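Local coordinates for protein Ceg4 (Legionella pneumophila subsp. pneumophila, PDB 6AOK) that acts as a HAD-like phosphotyrosine phosphatase, an effector that attenuates activation of eukaryotic MAPK pathways, this chain being its N-terminal, magnesium-binding phosphatase part, at residues A95-V106 with W201-F212. Residues are numbered along the deposited sequence; the frame is centred on the assembly and turned at random. Where two conformers were deposited one is given.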
loop_
_atom_site.group_PDB
_atom_site.type_symbol
_atom_site.label_atom_id
_atom_site.label_comp_id
_atom_site.label_asym_id
_atom_site.label_seq_id
_atom_site.Cartn_x
_atom_site.Cartn_y
_atom_site.Cartn_z
ATOM N N ALA A 95 -4.900 10.917 -0.432
ATOM C CA ALA A 95 -4.053 12.105 -0.533
ATOM C C ALA A 95 -2.590 11.779 -0.209
ATOM O O ALA A 95 -1.661 12.331 -0.827
ATOM C CB ALA A 95 -4.576 13.217 0.388
ATOM N N PHE A 96 -2.360 10.926 0.785
ATOM C CA PHE A 96 -0.999 10.517 1.113
ATOM C C PHE A 96 -0.294 9.865 -0.077
ATOM O O PHE A 96 0.836 10.251 -0.432
ATOM C CB PHE A 96 -1.013 9.533 2.273
ATOM C CG PHE A 96 0.354 9.031 2.659
ATOM C CD1 PHE A 96 1.157 9.742 3.531
ATOM C CD2 PHE A 96 0.829 7.816 2.152
ATOM C CE1 PHE A 96 2.415 9.225 3.904
ATOM C CE2 PHE A 96 2.053 7.345 2.483
ATOM C CZ PHE A 96 2.849 8.035 3.373
ATOM N N PHE A 97 -0.946 8.873 -0.704
ATOM C CA PHE A 97 -0.329 8.194 -1.841
ATOM C C PHE A 97 -0.170 9.083 -3.063
ATOM O O PHE A 97 0.815 8.933 -3.789
ATOM C CB PHE A 97 -1.107 6.911 -2.156
ATOM C CG PHE A 97 -0.803 5.865 -1.156
ATOM C CD1 PHE A 97 0.432 5.235 -1.179
ATOM C CD2 PHE A 97 -1.657 5.610 -0.104
ATOM C CE1 PHE A 97 0.782 4.315 -0.203
ATOM C CE2 PHE A 97 -1.314 4.684 0.904
ATOM C CZ PHE A 97 -0.077 4.040 0.846
ATOM N N HIS A 98 -1.080 10.033 -3.314
ATOM C CA HIS A 98 -0.791 10.977 -4.384
ATOM C C HIS A 98 0.487 11.744 -4.078
ATOM O O HIS A 98 1.291 12.005 -4.972
ATOM C CB HIS A 98 -1.946 11.972 -4.606
ATOM C CG HIS A 98 -3.076 11.425 -5.436
ATOM N ND1 HIS A 98 -2.886 10.842 -6.676
ATOM C CD2 HIS A 98 -4.408 11.347 -5.184
ATOM C CE1 HIS A 98 -4.053 10.440 -7.157
ATOM N NE2 HIS A 98 -4.997 10.760 -6.281
ATOM N N GLU A 99 0.700 12.116 -2.828
ATOM C CA GLU A 99 1.931 12.834 -2.520
ATOM C C GLU A 99 3.164 11.932 -2.687
ATOM O O GLU A 99 4.162 12.321 -3.311
ATOM C CB GLU A 99 1.865 13.378 -1.106
ATOM C CG GLU A 99 3.137 14.028 -0.706
ATOM C CD GLU A 99 3.285 15.388 -1.342
ATOM O OE1 GLU A 99 2.261 16.067 -1.621
ATOM O OE2 GLU A 99 4.440 15.779 -1.568
ATOM N N VAL A 100 3.127 10.724 -2.139
ATOM C CA VAL A 100 4.385 9.992 -2.117
ATOM C C VAL A 100 4.683 9.320 -3.456
ATOM O O VAL A 100 5.855 9.052 -3.762
ATOM C CB VAL A 100 4.421 8.965 -0.972
ATOM C CG1 VAL A 100 4.419 9.695 0.405
ATOM C CG2 VAL A 100 3.272 7.944 -1.072
ATOM N N LEU A 101 3.661 9.024 -4.257
ATOM C CA LEU A 101 3.939 8.379 -5.528
ATOM C C LEU A 101 4.365 9.374 -6.587
ATOM O O LEU A 101 4.676 8.953 -7.696
ATOM C CB LEU A 101 2.724 7.620 -6.037
ATOM C CG LEU A 101 2.342 6.429 -5.176
ATOM C CD1 LEU A 101 0.974 5.764 -5.618
ATOM C CD2 LEU A 101 3.507 5.390 -5.173
ATOM N N LYS A 102 4.347 10.680 -6.294
ATOM C CA LYS A 102 4.927 11.661 -7.195
ATOM C C LYS A 102 6.289 12.137 -6.729
ATOM O O LYS A 102 6.901 12.978 -7.387
ATOM C CB LYS A 102 3.986 12.851 -7.349
ATOM C CG LYS A 102 2.572 12.449 -7.844
ATOM C CD LYS A 102 1.468 13.468 -7.437
ATOM C CE LYS A 102 0.201 13.345 -8.278
ATOM N NZ LYS A 102 0.181 14.376 -9.358
ATOM N N ASN A 103 6.753 11.665 -5.595
ATOM C CA ASN A 103 8.012 12.109 -5.000
ATOM C C ASN A 103 9.044 11.000 -5.182
ATOM O O ASN A 103 8.975 9.956 -4.520
ATOM C CB ASN A 103 7.829 12.447 -3.530
ATOM C CG ASN A 103 9.093 12.995 -2.903
ATOM O OD1 ASN A 103 10.203 12.753 -3.385
ATOM N ND2 ASN A 103 8.934 13.704 -1.793
ATOM N N ASP A 104 9.999 11.248 -6.069
ATOM C CA ASP A 104 10.992 10.300 -6.445
ATOM C C ASP A 104 11.883 9.914 -5.295
ATOM O O ASP A 104 12.482 8.901 -5.349
ATOM C CB ASP A 104 11.840 10.877 -7.578
ATOM C CG ASP A 104 11.195 10.637 -8.942
ATOM O OD1 ASP A 104 11.229 9.506 -9.449
ATOM O OD2 ASP A 104 10.584 11.597 -9.445
ATOM N N ASP A 105 12.006 10.781 -4.305
ATOM C CA ASP A 105 12.818 10.475 -3.142
ATOM C C ASP A 105 12.098 9.650 -2.096
ATOM O O ASP A 105 12.691 9.415 -1.041
ATOM C CB ASP A 105 13.307 11.772 -2.539
ATOM C CG ASP A 105 14.282 12.484 -3.472
ATOM O OD1 ASP A 105 15.151 11.772 -4.044
ATOM O OD2 ASP A 105 14.158 13.715 -3.661
ATOM N N VAL A 106 10.859 9.216 -2.354
ATOM C CA VAL A 106 10.099 8.351 -1.461
ATOM C C VAL A 106 9.871 7.026 -2.174
ATOM O O VAL A 106 9.304 7.000 -3.272
ATOM C CB VAL A 106 8.750 8.971 -1.073
ATOM C CG1 VAL A 106 8.009 7.991 -0.157
ATOM C CG2 VAL A 106 8.984 10.271 -0.364
ATOM N N TRP A 201 -3.381 8.907 8.367
ATOM C CA TRP A 201 -2.732 9.167 7.091
ATOM C C TRP A 201 -2.487 10.650 6.866
ATOM O O TRP A 201 -1.506 11.024 6.210
ATOM C CB TRP A 201 -3.587 8.593 5.960
ATOM C CG TRP A 201 -3.548 7.092 5.942
ATOM C CD1 TRP A 201 -4.557 6.247 6.307
ATOM C CD2 TRP A 201 -2.442 6.254 5.555
ATOM N NE1 TRP A 201 -4.154 4.951 6.163
ATOM C CE2 TRP A 201 -2.862 4.924 5.707
ATOM C CE3 TRP A 201 -1.144 6.510 5.071
ATOM C CZ2 TRP A 201 -2.043 3.830 5.388
ATOM C CZ3 TRP A 201 -0.313 5.412 4.771
ATOM C CH2 TRP A 201 -0.784 4.085 4.929
ATOM N N SER A 202 -3.356 11.530 7.387
ATOM C CA SER A 202 -3.095 12.937 7.105
ATOM C C SER A 202 -1.900 13.444 7.911
ATOM O O SER A 202 -1.171 14.354 7.458
ATOM C CB SER A 202 -4.332 13.787 7.371
ATOM O OG SER A 202 -4.612 13.792 8.752
ATOM N N GLN A 203 -1.664 12.858 9.083
ATOM C CA GLN A 203 -0.463 13.209 9.834
ATOM C C GLN A 203 0.799 12.690 9.145
ATOM O O GLN A 203 1.822 13.388 9.119
ATOM C CB GLN A 203 -0.548 12.660 11.251
ATOM C CG GLN A 203 0.676 13.003 12.100
ATOM C CD GLN A 203 0.807 14.518 12.377
ATOM O OE1 GLN A 203 1.827 15.149 12.049
ATOM N NE2 GLN A 203 -0.233 15.098 12.967
ATOM N N TYR A 204 0.754 11.465 8.599
ATOM C CA TYR A 204 1.946 10.917 7.938
ATOM C C TYR A 204 2.273 11.724 6.694
ATOM O O TYR A 204 3.443 11.959 6.405
ATOM C CB TYR A 204 1.778 9.440 7.559
ATOM C CG TYR A 204 1.142 8.595 8.647
ATOM C CD1 TYR A 204 1.334 8.884 9.983
ATOM C CD2 TYR A 204 0.337 7.530 8.325
ATOM C CE1 TYR A 204 0.707 8.133 10.973
ATOM C CE2 TYR A 204 -0.263 6.768 9.300
ATOM C CZ TYR A 204 -0.104 7.070 10.600
ATOM O OH TYR A 204 -0.748 6.317 11.563
ATOM N N LEU A 205 1.244 12.190 5.979
ATOM C CA LEU A 205 1.431 13.116 4.852
ATOM C C LEU A 205 2.141 14.401 5.272
ATOM O O LEU A 205 3.067 14.874 4.595
ATOM C CB LEU A 205 0.070 13.470 4.261
ATOM C CG LEU A 205 0.087 14.556 3.171
ATOM C CD1 LEU A 205 0.904 13.994 2.068
ATOM C CD2 LEU A 205 -1.309 14.856 2.688
ATOM N N GLU A 206 1.662 15.033 6.352
ATOM C CA GLU A 206 2.305 16.244 6.840
ATOM C C GLU A 206 3.747 15.967 7.246
ATOM O O GLU A 206 4.653 16.741 6.921
ATOM C CB GLU A 206 1.513 16.803 8.023
ATOM C CG GLU A 206 2.367 17.633 8.977
ATOM C CD GLU A 206 1.584 18.389 10.073
ATOM O OE1 GLU A 206 2.038 18.354 11.240
ATOM O OE2 GLU A 206 0.537 19.011 9.772
ATOM N N ASP A 207 3.987 14.845 7.933
ATOM C CA ASP A 207 5.343 14.540 8.359
ATOM C C ASP A 207 6.252 14.252 7.174
ATOM O O ASP A 207 7.419 14.645 7.197
ATOM C CB ASP A 207 5.341 13.359 9.326
ATOM C CG ASP A 207 4.659 13.705 10.641
ATOM O OD1 ASP A 207 4.405 14.915 10.883
ATOM O OD2 ASP A 207 4.368 12.766 11.424
ATOM N N VAL A 208 5.733 13.644 6.102
ATOM C CA VAL A 208 6.589 13.426 4.943
ATOM C C VAL A 208 6.829 14.724 4.190
ATOM O O VAL A 208 7.962 15.009 3.801
ATOM C CB VAL A 208 6.013 12.315 4.049
ATOM C CG1 VAL A 208 6.780 12.233 2.742
ATOM C CG2 VAL A 208 6.187 11.059 4.723
ATOM N N ARG A 209 5.799 15.572 4.029
ATOM C CA ARG A 209 6.007 16.848 3.375
ATOM C C ARG A 209 6.910 17.779 4.177
ATOM O O ARG A 209 7.555 18.660 3.598
ATOM C CB ARG A 209 4.675 17.536 3.109
ATOM C CG ARG A 209 4.151 17.236 1.767
ATOM C CD ARG A 209 2.678 17.397 1.704
ATOM N NE ARG A 209 2.281 18.773 1.862
ATOM C CZ ARG A 209 1.044 19.212 1.653
ATOM N NH1 ARG A 209 0.090 18.356 1.286
ATOM N NH2 ARG A 209 0.763 20.510 1.810
ATOM N N GLU A 210 6.956 17.634 5.489
ATOM C CA GLU A 210 7.865 18.475 6.255
ATOM C C GLU A 210 9.319 18.245 5.835
ATOM O O GLU A 210 10.124 19.187 5.869
ATOM C CB GLU A 210 7.669 18.205 7.748
ATOM C CG GLU A 210 8.504 19.033 8.679
ATOM C CD GLU A 210 8.372 18.582 10.141
ATOM O OE1 GLU A 210 7.588 17.634 10.408
ATOM O OE2 GLU A 210 9.040 19.198 11.019
HETATM N N MSE A 211 9.668 17.033 5.387
HETATM C CA MSE A 211 11.049 16.724 4.998
HETATM C C MSE A 211 11.492 17.275 3.641
HETATM O O MSE A 211 12.682 17.392 3.369
HETATM C CB MSE A 211 11.255 15.216 5.008
HETATM C CG MSE A 211 11.203 14.637 6.387
HETATM SE SE MSE A 211 11.442 12.709 6.339
HETATM C CE MSE A 211 13.176 12.680 5.453
ATOM N N PHE A 212 10.541 17.618 2.793
ATOM C CA PHE A 212 10.914 18.065 1.470
ATOM C C PHE A 212 10.517 19.522 1.250
ATOM O O PHE A 212 9.407 19.929 1.619
ATOM C CB PHE A 212 10.267 17.135 0.417
ATOM C CG PHE A 212 10.749 15.695 0.528
ATOM C CD1 PHE A 212 11.960 15.307 -0.049
ATOM C CD2 PHE A 212 10.023 14.748 1.248
ATOM C CE1 PHE A 212 12.414 13.982 0.074
ATOM C CE2 PHE A 212 10.474 13.428 1.391
ATOM C CZ PHE A 212 11.665 13.036 0.791
#
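Phe96 pushes its side chain as a knob into a hole formed by Trp201, Tyr204, Leu205 and Val208. Its CB lies 4.1 Å from Trp201 CE3, and with CG anti to the backbone N (chi1 179°) the ring is carried across to the other helix. CD1 comes to the backbone of Leu205, 3.5 Å from its N, which meets the ring edge. CE1 reaches Tyr204 CB at 3.7 Å, while CD2 and CE2 lie under Trp201 CZ3. The CE3-CZ3 edge of the indole lies over one face, its plane inclined at 55°, and Val100 CG1 over the opposite face; a flat apolar ring fits between them. Trp201 also meets Phe97, completing an aromatic cluster, its NE1 hydrogen-bonded to the backbone O of Thr22 in the HAD-type DxDx(T/V) motif. In this HAD-like α/β fold, helical residues 95-100 and 201-211 run nearly parallel, at 22°, and Phe96 touches Ile15 of strand 13-17, as does Val106, which begins strand 106-111. Toward the surface, branched, apolar Leu205 packs CD1 3.4 Å from Glu99 CB, and the aliphatic part of Arg209 can lie across the Glu99 carboxylate; Glu99 OE1 stays 4.3 Å from Arg209 NH1, well out of the guanidinium plane, so any attraction is probably diffuse. Beyond the helix, the Asn103 amide does two jobs: OD1 accepts from Asp105 N in an Asx turn, and ND2 sits 3.3 Å above the centre of the steeply inclined Phe212 ring.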